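Local structure of pectate lyase (Bacillus subtilis, 5AMV) at residues 36-41 and 64-69; 80-85 and 103-108; 290-295 and 378-383. The protein cleaves polygalacturonate by calcium-dependent beta-elimination, releasing oligosaccharides with unsaturated galacturonosyl groups at their non-reducing ends. All coordinates share one frame; numbering follows the deposited sequence.

Contact 1 of 3, residues 36-41 and 64-69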
loop_
_atom_site.group_PDB
_atom_site.type_symbol
_atom_site.label_atom_id
_atom_site.label_comp_id
_atom_site.label_asym_id
_atom_site.label_seq_id
_atom_site.Cartn_x
_atom_site.Cartn_y
_atom_site.Cartn_z
ATOM N N SER A 36 -3.750 9.147 -21.092
ATOM C CA SER A 36 -5.154 8.939 -20.735
ATOM C C SER A 36 -5.630 7.511 -20.913
ATOM O O SER A 36 -6.826 7.240 -20.793
ATOM C CB SER A 36 -6.063 9.891 -21.527
ATOM O OG SER A 36 -5.993 9.581 -22.907
ATOM N N ASN A 37 -4.697 6.598 -21.173
ATOM C CA ASN A 37 -5.046 5.176 -21.278
ATOM C C ASN A 37 -3.805 4.320 -21.072
ATOM O O ASN A 37 -2.693 4.844 -20.966
ATOM C CB ASN A 37 -5.728 4.871 -22.629
ATOM C CG ASN A 37 -4.835 5.173 -23.822
ATOM O OD1 ASN A 37 -3.723 4.619 -23.960
ATOM N ND2 ASN A 37 -5.316 6.058 -24.715
ATOM N N ARG A 38 -3.999 3.006 -21.005
ATOM C CA ARG A 38 -2.923 2.082 -20.686
ATOM C C ARG A 38 -1.798 2.129 -21.727
ATOM O O ARG A 38 -0.633 2.078 -21.362
ATOM C CB ARG A 38 -3.446 0.629 -20.617
ATOM C CG ARG A 38 -2.418 -0.349 -20.097
ATOM C CD ARG A 38 -2.956 -1.792 -20.079
ATOM N NE ARG A 38 -1.794 -2.637 -19.806
ATOM C CZ ARG A 38 -0.904 -3.016 -20.710
ATOM N NH1 ARG A 38 -1.036 -2.696 -21.990
ATOM N NH2 ARG A 38 0.131 -3.727 -20.330
ATOM N N ASN A 39 -2.138 2.240 -23.013
ATOM C CA ASN A 39 -1.080 2.285 -24.047
ATOM C C ASN A 39 -0.178 3.494 -23.889
ATOM O O ASN A 39 1.063 3.370 -23.934
ATOM C CB ASN A 39 -1.695 2.313 -25.443
ATOM C CG ASN A 39 -2.299 0.972 -25.835
ATOM O OD1 ASN A 39 -1.891 -0.096 -25.310
ATOM N ND2 ASN A 39 -3.310 1.022 -26.736
ATOM N N GLN A 40 -0.808 4.649 -23.660
ATOM C CA GLN A 40 -0.054 5.886 -23.460
ATOM C C GLN A 40 0.820 5.822 -22.212
ATOM O O GLN A 40 1.966 6.310 -22.227
ATOM C CB GLN A 40 -0.959 7.111 -23.443
ATOM C CG GLN A 40 -1.663 7.342 -24.785
ATOM C CD GLN A 40 -2.530 8.584 -24.805
ATOM O OE1 GLN A 40 -2.868 9.160 -23.771
ATOM N NE2 GLN A 40 -2.924 9.001 -26.020
ATOM N N LEU A 41 0.277 5.255 -21.130
ATOM C CA LEU A 41 1.071 5.126 -19.912
ATOM C C LEU A 41 2.292 4.222 -20.111
ATOM O O LEU A 41 3.397 4.610 -19.758
ATOM C CB LEU A 41 0.174 4.683 -18.739
ATOM C CG LEU A 41 0.940 4.356 -17.445
ATOM C CD1 LEU A 41 1.557 5.673 -16.868
ATOM C CD2 LEU A 41 0.010 3.721 -16.442
ATOM N N MET A 64 -6.522 -0.352 -16.297
ATOM C CA MET A 64 -5.396 -1.206 -16.667
ATOM C C MET A 64 -5.807 -2.586 -17.145
ATOM O O MET A 64 -5.002 -3.292 -17.752
ATOM C CB MET A 64 -4.391 -1.291 -15.509
ATOM C CG MET A 64 -3.737 0.081 -15.210
ATOM S SD MET A 64 -2.704 0.679 -16.577
ATOM C CE MET A 64 -1.283 -0.433 -16.473
ATOM N N ASN A 65 -7.046 -2.982 -16.845
ATOM C CA ASN A 65 -7.545 -4.297 -17.360
ATOM C C ASN A 65 -8.119 -4.106 -18.765
ATOM O O ASN A 65 -9.314 -4.253 -18.987
ATOM C CB ASN A 65 -8.592 -4.847 -16.409
ATOM C CG ASN A 65 -7.945 -5.496 -15.185
ATOM O OD1 ASN A 65 -7.307 -6.545 -15.310
ATOM N ND2 ASN A 65 -8.132 -4.890 -13.995
ATOM N N VAL A 66 -7.232 -3.790 -19.703
ATOM C CA VAL A 66 -7.634 -3.564 -21.116
ATOM C C VAL A 66 -6.606 -4.151 -22.041
ATOM O O VAL A 66 -5.409 -4.332 -21.671
ATOM C CB VAL A 66 -7.858 -2.068 -21.440
ATOM C CG1 VAL A 66 -9.031 -1.480 -20.627
ATOM C CG2 VAL A 66 -6.623 -1.266 -21.191
ATOM N N ASP A 67 -7.053 -4.454 -23.260
ATOM C CA ASP A 67 -6.130 -5.006 -24.241
ATOM C C ASP A 67 -5.410 -3.916 -25.071
ATOM O O ASP A 67 -5.463 -2.721 -24.751
ATOM C CB ASP A 67 -6.855 -6.066 -25.089
ATOM C CG ASP A 67 -7.917 -5.476 -26.023
ATOM O OD1 ASP A 67 -7.929 -4.257 -26.312
ATOM O OD2 ASP A 67 -8.788 -6.273 -26.463
ATOM N N ASP A 68 -4.684 -4.339 -26.091
ATOM C CA ASP A 68 -3.908 -3.376 -26.886
ATOM C C ASP A 68 -4.785 -2.391 -27.628
ATOM O O ASP A 68 -4.318 -1.342 -28.047
ATOM C CB ASP A 68 -2.955 -4.114 -27.848
ATOM C CG ASP A 68 -1.772 -4.710 -27.128
ATOM O OD1 ASP A 68 -1.662 -4.545 -25.888
ATOM O OD2 ASP A 68 -0.934 -5.326 -27.815
ATOM N N ASN A 69 -6.064 -2.718 -27.789
ATOM C CA ASN A 69 -7.008 -1.791 -28.394
ATOM C C ASN A 69 -7.867 -1.068 -27.370
ATOM O O ASN A 69 -8.920 -0.512 -27.705
ATOM C CB ASN A 69 -7.913 -2.579 -29.360
ATOM C CG ASN A 69 -7.122 -3.221 -30.491
ATOM O OD1 ASN A 69 -7.298 -4.405 -30.817
ATOM N ND2 ASN A 69 -6.216 -2.454 -31.069
HETATM O O HOH W 1 -3.270 -1.497 -23.421
#
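Arg38, in the first turn of helix 38-45, lays its aliphatic part across the side chain of Met64 and past Val66. Its CG stands anti to the backbone N (chi1 -172°), and the chain stays extended as far as NE. Arg38 CB rests on Val66 CG2 at 3.7 Å. The next carbon, CG, meets the thioether: Met64 SD is 3.7 Å from Arg38 CG, with Met64 CE close behind, and the two side chains cross at about a right angle. Leu41 CD2 reaches the same sulfur, Met64 SD, at 4.1 Å. Arg38 CD then passes 3.4 Å from Met64 O. NE donates to the backbone O of Arg120, beyond the contact, and Arg38 NH1 gives a hydrogen bond of 2.9 Å to water 1, which lies at the guanidinium edge, in its plane. That water donates in turn to Asn39 OD1 and Asp67 O. Arg38 NH1 and Asp68 OD1, 4.4 Å apart, are too distant for a salt bridge, and this carboxylate pairs with Arg120 NH2 instead. The direct bond across the contact runs from Asn39 ND2 to Asp68 O, 2.9 Å long and nearly straight (162°); the donor stands above the carbonyl plane. Just before the helix, Asn37 is the N-cap, its OD1 accepting from Gln40 N. The arrangement joins a short helix at the N-terminal end of the parallel beta-helix to the loop after strand 61-63. The arginine thus works with both parts: its stem packs on Met64 and Val66, NE and NH1 bond a carbonyl and a water, and Asp68 would probably favour its charge.

Contact 2 of 3, residues 80-85 and 103-108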
loop_
_atom_site.group_PDB
_atom_site.type_symbol
_atom_site.label_atom_id
_atom_site.label_comp_id
_atom_site.label_asym_id
_atom_site.label_seq_id
_atom_site.Cartn_x
_atom_site.Cartn_y
_atom_site.Cartn_z
ATOM N N ASP A 80 -6.788 -19.296 -18.003
ATOM C CA ASP A 80 -6.122 -20.359 -18.795
ATOM C C ASP A 80 -7.199 -21.333 -19.228
ATOM O O ASP A 80 -8.055 -21.690 -18.446
ATOM C CB ASP A 80 -5.081 -21.081 -17.930
ATOM C CG ASP A 80 -4.282 -22.103 -18.716
ATOM O OD1 ASP A 80 -3.298 -21.673 -19.355
ATOM O OD2 ASP A 80 -4.658 -23.292 -18.663
ATOM N N PRO A 81 -7.082 -21.885 -20.457
ATOM C CA PRO A 81 -8.098 -22.862 -20.890
ATOM C C PRO A 81 -8.330 -24.040 -19.943
ATOM O O PRO A 81 -9.441 -24.626 -19.922
ATOM C CB PRO A 81 -7.528 -23.385 -22.229
ATOM C CG PRO A 81 -6.779 -22.209 -22.748
ATOM C CD PRO A 81 -6.165 -21.497 -21.548
ATOM N N GLU A 82 -7.281 -24.435 -19.207
ATOM C CA GLU A 82 -7.399 -25.587 -18.321
ATOM C C GLU A 82 -7.839 -25.258 -16.895
ATOM O O GLU A 82 -8.110 -26.152 -16.113
ATOM C CB GLU A 82 -6.078 -26.328 -18.245
ATOM C CG GLU A 82 -5.714 -27.071 -19.555
ATOM C CD GLU A 82 -4.299 -27.621 -19.496
ATOM O OE1 GLU A 82 -3.995 -28.542 -18.670
ATOM O OE2 GLU A 82 -3.464 -27.101 -20.245
ATOM N N TYR A 83 -7.871 -23.982 -16.548
ATOM C CA TYR A 83 -8.221 -23.634 -15.172
ATOM C C TYR A 83 -9.730 -23.595 -14.974
ATOM O O TYR A 83 -10.458 -23.093 -15.834
ATOM C CB TYR A 83 -7.636 -22.275 -14.835
ATOM C CG TYR A 83 -8.097 -21.736 -13.487
ATOM C CD1 TYR A 83 -7.528 -22.198 -12.287
ATOM C CD2 TYR A 83 -9.071 -20.757 -13.435
ATOM C CE1 TYR A 83 -7.957 -21.666 -11.058
ATOM C CE2 TYR A 83 -9.487 -20.198 -12.237
ATOM C CZ TYR A 83 -8.928 -20.657 -11.058
ATOM O OH TYR A 83 -9.344 -20.090 -9.860
ATOM N N ASP A 84 -10.184 -24.160 -13.844
ATOM C CA ASP A 84 -11.579 -24.080 -13.451
ATOM C C ASP A 84 -11.617 -24.047 -11.941
ATOM O O ASP A 84 -11.029 -24.911 -11.254
ATOM C CB ASP A 84 -12.350 -25.279 -13.968
ATOM C CG ASP A 84 -13.816 -25.256 -13.556
ATOM O OD1 ASP A 84 -14.590 -24.524 -14.205
ATOM O OD2 ASP A 84 -14.170 -25.991 -12.604
ATOM N N LEU A 85 -12.245 -22.997 -11.414
ATOM C CA LEU A 85 -12.272 -22.794 -9.946
ATOM C C LEU A 85 -12.828 -24.036 -9.220
ATOM O O LEU A 85 -12.256 -24.481 -8.230
ATOM C CB LEU A 85 -13.030 -21.523 -9.545
ATOM C CG LEU A 85 -13.155 -21.233 -8.047
ATOM C CD1 LEU A 85 -11.761 -21.164 -7.324
ATOM C CD2 LEU A 85 -14.013 -19.970 -7.775
ATOM N N SER A 103 0.000 -27.874 -6.096
ATOM C CA SER A 103 0.892 -28.160 -7.217
ATOM C C SER A 103 0.144 -29.058 -8.184
ATOM O O SER A 103 -0.929 -29.583 -7.860
ATOM C CB SER A 103 2.172 -28.840 -6.702
ATOM O OG SER A 103 1.872 -30.109 -6.159
ATOM N N GLY A 104 0.701 -29.262 -9.376
ATOM C CA GLY A 104 -0.008 -30.048 -10.362
ATOM C C GLY A 104 -0.888 -29.180 -11.252
ATOM O O GLY A 104 -0.837 -27.941 -11.181
ATOM N N THR A 105 -1.761 -29.840 -12.020
ATOM C CA THR A 105 -2.491 -29.242 -13.151
ATOM C C THR A 105 -3.241 -27.954 -12.809
ATOM O O THR A 105 -3.097 -26.926 -13.485
ATOM C CB THR A 105 -3.547 -30.226 -13.675
ATOM O OG1 THR A 105 -2.955 -31.523 -13.847
ATOM C CG2 THR A 105 -4.186 -29.737 -14.986
ATOM N N GLN A 106 -4.109 -28.050 -11.789
ATOM C CA GLN A 106 -4.974 -26.909 -11.501
ATOM C C GLN A 106 -4.218 -25.694 -10.998
ATOM O O GLN A 106 -4.507 -24.550 -11.420
ATOM C CB GLN A 106 -6.158 -27.259 -10.576
ATOM C CG GLN A 106 -7.341 -27.926 -11.309
ATOM C CD GLN A 106 -7.880 -27.095 -12.469
ATOM O OE1 GLN A 106 -8.084 -25.884 -12.333
ATOM N NE2 GLN A 106 -8.156 -27.753 -13.601
ATOM N N GLU A 107 -3.223 -25.922 -10.133
ATOM C CA GLU A 107 -2.401 -24.816 -9.670
ATOM C C GLU A 107 -1.555 -24.245 -10.800
ATOM O O GLU A 107 -1.410 -23.010 -10.887
ATOM C CB GLU A 107 -1.519 -25.273 -8.483
ATOM C CG GLU A 107 -0.504 -24.185 -8.079
ATOM C CD GLU A 107 -1.084 -22.881 -7.583
ATOM O OE1 GLU A 107 -2.315 -22.791 -7.321
ATOM O OE2 GLU A 107 -0.247 -21.946 -7.420
ATOM N N GLU A 108 -1.014 -25.109 -11.686
ATOM C CA GLU A 108 -0.291 -24.594 -12.834
ATOM C C GLU A 108 -1.185 -23.732 -13.699
ATOM O O GLU A 108 -0.745 -22.721 -14.223
ATOM C CB GLU A 108 0.319 -25.713 -13.696
ATOM C CG GLU A 108 1.427 -26.453 -12.921
ATOM C CD GLU A 108 1.919 -27.713 -13.612
ATOM O OE1 GLU A 108 1.324 -28.159 -14.608
ATOM O OE2 GLU A 108 2.946 -28.237 -13.100
HETATM O O HOH W 2 -3.024 -27.293 -16.380
#
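Thr105, at the start of helix 105-121, is joined to Glu82 through water 2, which donates to both Thr105 O and Glu82 OE1. Gln106 follows and carries most of the contact. A bend at chi2 (-56°) turns its CD out of line with the stem, and the amide at the end meets the backbone of the 80-85 loop with both of its polar atoms. Gln106 NE2 donates to Glu82 O at 3.0 Å, in the plane of that carbonyl. Gln106 OE1 accepts from Asp84 N at 3.1 Å, nearly straight at 169°. Two bonds on two different atoms should fix the rotation of the amide. Tyr83 lies between the two bonded residues, and Tyr83 CD1 is 3.7 Å from Gln106 OE1, while Gln106 O sits in plane at the ring edge. Further along, Glu108 N closes the first helical turn on Gly104 O. The loop so held is a type I turn from Asp80 to Tyr83, begun by an Asx turn at Asp80, and leads from helix 75-78 into helix 85-92. Tyr83 touches Ala109 and Ser113 of helix 105-121 and meets Phe166, while Gln106 also touches Lys87, Tyr88 and Tyr92 of helix 85-92.

Contact 3 of 3, residues 290-295 and 378-383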
loop_
_atom_site.group_PDB
_atom_site.type_symbol
_atom_site.label_atom_id
_atom_site.label_comp_id
_atom_site.label_asym_id
_atom_site.label_seq_id
_atom_site.Cartn_x
_atom_site.Cartn_y
_atom_site.Cartn_z
ATOM N N VAL A 290 5.882 7.549 12.208
ATOM C CA VAL A 290 4.444 7.608 11.983
ATOM C C VAL A 290 3.898 8.812 12.751
ATOM O O VAL A 290 3.833 8.789 13.983
ATOM C CB VAL A 290 3.827 6.286 12.468
ATOM C CG1 VAL A 290 2.246 6.308 12.395
ATOM C CG2 VAL A 290 4.458 5.093 11.699
ATOM N N TYR A 291 3.578 9.895 12.076
ATOM C CA TYR A 291 3.070 11.054 12.838
ATOM C C TYR A 291 1.920 11.789 12.185
ATOM O O TYR A 291 1.828 11.885 10.949
ATOM C CB TYR A 291 4.210 12.044 13.215
ATOM C CG TYR A 291 4.760 12.925 12.096
ATOM C CD1 TYR A 291 4.206 14.185 11.837
ATOM C CD2 TYR A 291 5.855 12.518 11.338
ATOM C CE1 TYR A 291 4.688 15.020 10.830
ATOM C CE2 TYR A 291 6.379 13.387 10.310
ATOM C CZ TYR A 291 5.791 14.609 10.094
ATOM O OH TYR A 291 6.304 15.452 9.112
ATOM N N ASN A 292 1.055 12.372 13.023
ATOM C CA ASN A 292 -0.054 13.178 12.506
ATOM C C ASN A 292 -0.970 12.440 11.514
ATOM O O ASN A 292 -1.477 13.064 10.575
ATOM C CB ASN A 292 0.434 14.501 11.842
ATOM C CG ASN A 292 1.008 15.516 12.819
ATOM O OD1 ASN A 292 1.655 16.474 12.386
ATOM N ND2 ASN A 292 0.761 15.331 14.136
ATOM N N ASN A 293 -1.184 11.138 11.718
ATOM C CA ASN A 293 -2.128 10.392 10.888
ATOM C C ASN A 293 -3.449 10.305 11.626
ATOM O O ASN A 293 -3.491 10.389 12.864
ATOM C CB ASN A 293 -1.558 9.005 10.549
ATOM C CG ASN A 293 -0.248 9.080 9.804
ATOM O OD1 ASN A 293 -0.186 9.452 8.624
ATOM N ND2 ASN A 293 0.847 8.806 10.510
ATOM N N TYR A 294 -4.535 10.117 10.869
ATOM C CA TYR A 294 -5.874 10.097 11.425
ATOM C C TYR A 294 -6.499 8.763 11.001
ATOM O O TYR A 294 -6.505 8.451 9.804
ATOM C CB TYR A 294 -6.722 11.249 10.912
ATOM C CG TYR A 294 -8.105 11.198 11.497
ATOM C CD1 TYR A 294 -8.302 11.288 12.888
ATOM C CD2 TYR A 294 -9.217 11.062 10.664
ATOM C CE1 TYR A 294 -9.539 11.241 13.434
ATOM C CE2 TYR A 294 -10.520 11.009 11.216
ATOM C CZ TYR A 294 -10.664 11.094 12.604
ATOM O OH TYR A 294 -11.927 11.034 13.126
ATOM N N TYR A 295 -6.958 7.987 11.977
ATOM C CA TYR A 295 -7.535 6.658 11.720
ATOM C C TYR A 295 -8.960 6.701 12.224
ATOM O O TYR A 295 -9.231 7.152 13.369
ATOM C CB TYR A 295 -6.751 5.542 12.486
ATOM C CG TYR A 295 -5.244 5.582 12.291
ATOM C CD1 TYR A 295 -4.478 6.537 12.950
ATOM C CD2 TYR A 295 -4.606 4.678 11.424
ATOM C CE1 TYR A 295 -3.084 6.601 12.776
ATOM C CE2 TYR A 295 -3.201 4.755 11.229
ATOM C CZ TYR A 295 -2.477 5.710 11.921
ATOM O OH TYR A 295 -1.106 5.837 11.779
ATOM N N SER A 378 7.171 20.010 10.351
ATOM C CA SER A 378 6.477 20.403 11.579
ATOM C C SER A 378 5.458 19.362 12.030
ATOM O O SER A 378 4.660 18.871 11.233
ATOM C CB SER A 378 5.791 21.748 11.373
ATOM O OG SER A 378 6.765 22.765 11.309
ATOM N N ILE A 379 5.490 19.036 13.321
ATOM C CA ILE A 379 4.545 18.086 13.903
ATOM C C ILE A 379 3.375 18.842 14.539
ATOM O O ILE A 379 3.565 19.587 15.514
ATOM C CB ILE A 379 5.264 17.134 14.892
ATOM C CG1 ILE A 379 6.409 16.412 14.172
ATOM C CG2 ILE A 379 4.265 16.139 15.529
ATOM C CD1 ILE A 379 7.226 15.524 15.071
ATOM N N ASP A 380 2.177 18.675 13.982
ATOM C CA ASP A 380 0.959 19.302 14.499
ATOM C C ASP A 380 0.685 18.753 15.882
ATOM O O ASP A 380 0.951 17.588 16.190
ATOM C CB ASP A 380 -0.271 18.977 13.638
ATOM C CG ASP A 380 -0.136 19.448 12.196
ATOM O OD1 ASP A 380 0.693 20.352 11.907
ATOM O OD2 ASP A 380 -0.874 18.896 11.341
ATOM N N ALA A 381 0.107 19.603 16.708
ATOM C CA ALA A 381 -0.524 19.157 17.960
ATOM C C ALA A 381 -1.603 18.112 17.648
ATOM O O ALA A 381 -2.380 18.250 16.682
ATOM C CB ALA A 381 -1.157 20.376 18.678
ATOM N N SER A 382 -1.691 17.087 18.486
ATOM C CA SER A 382 -2.721 16.058 18.286
ATOM C C SER A 382 -4.139 16.585 18.128
ATOM O O SER A 382 -4.921 16.072 17.323
ATOM C CB SER A 382 -2.677 15.063 19.418
ATOM O OG SER A 382 -1.369 14.564 19.597
ATOM N N ALA A 383 -4.507 17.611 18.908
ATOM C CA ALA A 383 -5.858 18.173 18.816
ATOM C C ALA A 383 -6.209 18.745 17.442
ATOM O O ALA A 383 -7.379 18.918 17.135
ATOM C CB ALA A 383 -6.023 19.304 19.892
HETATM O O HOH W 3 4.937 17.700 8.852
#
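Asn292 holds CG beside the backbone N and anti to the carbonyl carbon (chi1 -69°), and its amide meets Asp380, whereas Tyr291 holds CG between its backbone N and carbonyl carbon (chi1 75°), and the ring beyond it reaches Ile379. The amide of Asn292 grips the backbone of one residue at both ends. Asn292 OD1 accepts from Asp380 N at 2.8 Å, the donor lying in the amide carbonyl plane on a lone pair. Asn292 ND2 donates to Asp380 O at 3.1 Å and also bonds Asn322 O. Asp380 CB closes in on Asn292 OD1 at 3.4 Å, and its carboxylate lies within 18° of parallel to the amide; OD2 of Asp380 is taken by His270 and Asn388. Beside this, Ile379 CG1 stands over one face of the Tyr291 ring, displaced toward the CD1-CE1 rim and 4.2 Å from the centroid, as a CH-pi contact. Water 3 joins Tyr291 OH to Ser378 O, donating to the latter at 2.7 Å. An alanine at Asn292 would probably leave Asp380 N without its acceptor and take one donor from Asp380 O and from Asn322 O, although Asn322 ND2 would still reach the former. Asn292, with left-handed helical backbone angles, makes the bend between the two halves of strand 287-296; next to it, Asn293 bonds the backbone of Asn271 and Leu268, consistent with an asparagine ladder. Strands 266-274 and 317-326 flank this turn, and helix 382-392 packs against it, with Val385 touching Asn292.

From the N terminus the three contacts follow in series, none crossing or enclosing another. Contact 1 closes a loop of 22 residues holding strands 54-58 and 61-63, and ties helix 38-45 to the chain beyond them. Contact 2 closes 17 residues that hold most of helix 85-92 and all of helix 94-97. Its second segment starts helix 105-121, which runs on toward contact 1, where Arg120 bonds both segments; the nearest atoms of the two contacts are about 13 Å apart. Contact 3 closes much the longest loop, 82 residues, and fastens the approach to the C-terminal helix 382-392 onto strand 287-296. It lies across the chain's centre from both others.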